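Side-chain contact in BolA-like protein (Babesia bovis, PDB 3O2E), which is of unknown function but, as a BolA/IbaG family member, may bind a [2Fe-2S] cluster: residues 38-43 with 97-102. Numbering follows the deposited sequence.
Sequences PQFLKV and GEWEAK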
# COMPACT_ATOMS: atom_id res chain seq x y z
N PRO A 38 -2.93 2.55 -9.13
CA PRO A 38 -2.89 3.92 -8.59
C PRO A 38 -2.41 4.95 -9.60
O PRO A 38 -1.67 4.62 -10.50
CB PRO A 38 -1.91 3.81 -7.40
CG PRO A 38 -0.93 2.71 -7.82
CD PRO A 38 -1.82 1.72 -8.62
N GLN A 39 -2.85 6.19 -9.43
CA GLN A 39 -2.32 7.35 -10.16
C GLN A 39 -0.98 7.75 -9.57
O GLN A 39 -0.14 8.34 -10.22
CB GLN A 39 -3.31 8.55 -10.02
CG GLN A 39 -4.65 8.43 -10.77
CD GLN A 39 -5.59 7.34 -10.26
OE1 GLN A 39 -5.71 7.10 -9.06
NE2 GLN A 39 -6.23 6.65 -11.18
N PHE A 40 -0.82 7.47 -8.28
CA PHE A 40 0.41 7.76 -7.59
C PHE A 40 0.68 6.75 -6.46
O PHE A 40 -0.21 6.42 -5.70
CB PHE A 40 0.37 9.21 -7.08
CG PHE A 40 1.64 9.64 -6.43
CD1 PHE A 40 2.71 10.09 -7.20
CD2 PHE A 40 1.77 9.51 -5.04
CE1 PHE A 40 3.91 10.46 -6.58
CE2 PHE A 40 2.92 9.88 -4.41
CZ PHE A 40 4.02 10.36 -5.18
N LEU A 41 1.90 6.25 -6.37
CA LEU A 41 2.27 5.32 -5.31
C LEU A 41 3.68 5.62 -4.82
O LEU A 41 4.59 5.75 -5.64
CB LEU A 41 2.21 3.88 -5.83
CG LEU A 41 2.62 2.76 -4.88
CD1 LEU A 41 1.60 2.75 -3.66
CD2 LEU A 41 2.75 1.42 -5.59
N LYS A 42 3.85 5.77 -3.51
CA LYS A 42 5.17 5.94 -2.92
C LYS A 42 5.28 4.91 -1.81
O LYS A 42 4.57 5.01 -0.80
CB LYS A 42 5.39 7.39 -2.37
N VAL A 43 6.07 3.88 -2.01
CA VAL A 43 6.32 2.89 -0.97
C VAL A 43 7.69 3.15 -0.35
O VAL A 43 8.67 3.23 -1.06
CB VAL A 43 6.25 1.45 -1.53
CG1 VAL A 43 6.61 0.41 -0.41
CG2 VAL A 43 4.89 1.19 -2.08
N GLY A 97 -9.28 12.47 -6.57
CA GLY A 97 -9.99 13.67 -6.18
C GLY A 97 -9.58 14.32 -4.86
O GLY A 97 -9.45 15.56 -4.78
N GLU A 98 -9.41 13.50 -3.84
CA GLU A 98 -8.93 13.96 -2.56
C GLU A 98 -7.48 14.41 -2.64
O GLU A 98 -7.10 15.38 -2.00
CB GLU A 98 -9.04 12.84 -1.53
CG GLU A 98 -10.49 12.48 -1.16
CD GLU A 98 -10.61 11.09 -0.59
OE1 GLU A 98 -9.57 10.46 -0.36
OE2 GLU A 98 -11.77 10.60 -0.40
N TRP A 99 -6.66 13.69 -3.40
CA TRP A 99 -5.24 14.04 -3.62
C TRP A 99 -5.11 15.41 -4.22
O TRP A 99 -4.31 16.23 -3.76
CB TRP A 99 -4.59 13.00 -4.55
CG TRP A 99 -3.12 13.09 -4.73
CD1 TRP A 99 -2.17 13.07 -3.76
CD2 TRP A 99 -2.44 13.08 -5.96
NE1 TRP A 99 -0.93 13.09 -4.30
CE2 TRP A 99 -1.06 13.11 -5.66
CE3 TRP A 99 -2.85 13.06 -7.29
CZ2 TRP A 99 -0.09 13.10 -6.65
CZ3 TRP A 99 -1.89 13.06 -8.27
CH2 TRP A 99 -0.52 13.09 -7.95
N GLU A 100 -5.85 15.65 -5.28
CA GLU A 100 -5.86 16.97 -5.90
C GLU A 100 -6.35 18.04 -4.88
O GLU A 100 -5.73 19.10 -4.74
CB GLU A 100 -6.66 16.92 -7.20
N ALA A 101 -7.38 17.74 -4.10
CA ALA A 101 -7.86 18.71 -3.07
C ALA A 101 -6.94 18.96 -1.83
O ALA A 101 -7.08 19.97 -1.15
CB ALA A 101 -9.30 18.32 -2.62
N LYS A 102 -6.03 18.04 -1.52
CA LYS A 102 -5.04 18.29 -0.49
C LYS A 102 -3.78 18.87 -1.16
O LYS A 102 -2.73 19.02 -0.50
CB LYS A 102 -4.75 17.00 0.29
CG LYS A 102 -5.98 16.47 1.02
CD LYS A 102 -5.74 15.13 1.66
CE LYS A 102 -6.91 14.65 2.51
NZ LYS A 102 -6.96 15.41 3.79
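Phe40 sets its CB over one face of the Trp99 indole, off toward the outer rim of the benzo ring. Phe40 CB lies 3.9 Å from Trp99 CZ2 and 4.1 Å from Trp99 CH2, and the methylene makes a CH-pi contact 25° off the normal of the six-membered ring. Phe40 CG comes equally near, 3.9 Å from Trp99 CZ2, and Phe40 CD1 is a little farther off, but the phenyl is slid aside: the ring planes are within 20° of parallel, yet their centroids stand 5.4 Å apart, so overlap is slight. Trp99 reaches out from its helix with CG anti to the backbone N (chi1 -172°), which carries the benzo ring, CZ2 and CH2 foremost, out to Phe40 although Phe40 CA and Trp99 CA are 9.3 Å apart. Both rings also touch Tyr57 of strand 52-59, and Trp99 touches Val59 as well. Gln39 and Phe40 both face Val59 in a classic beta bulge. Glu98, beside Trp99, is salt-bridged to Arg71. The small, apolar surface contact thus joins the C-terminal helix 96-101 to edge strand 40-45 across the middle strand of the three-stranded mixed sheet, within the alpha/beta fold of the BolA family.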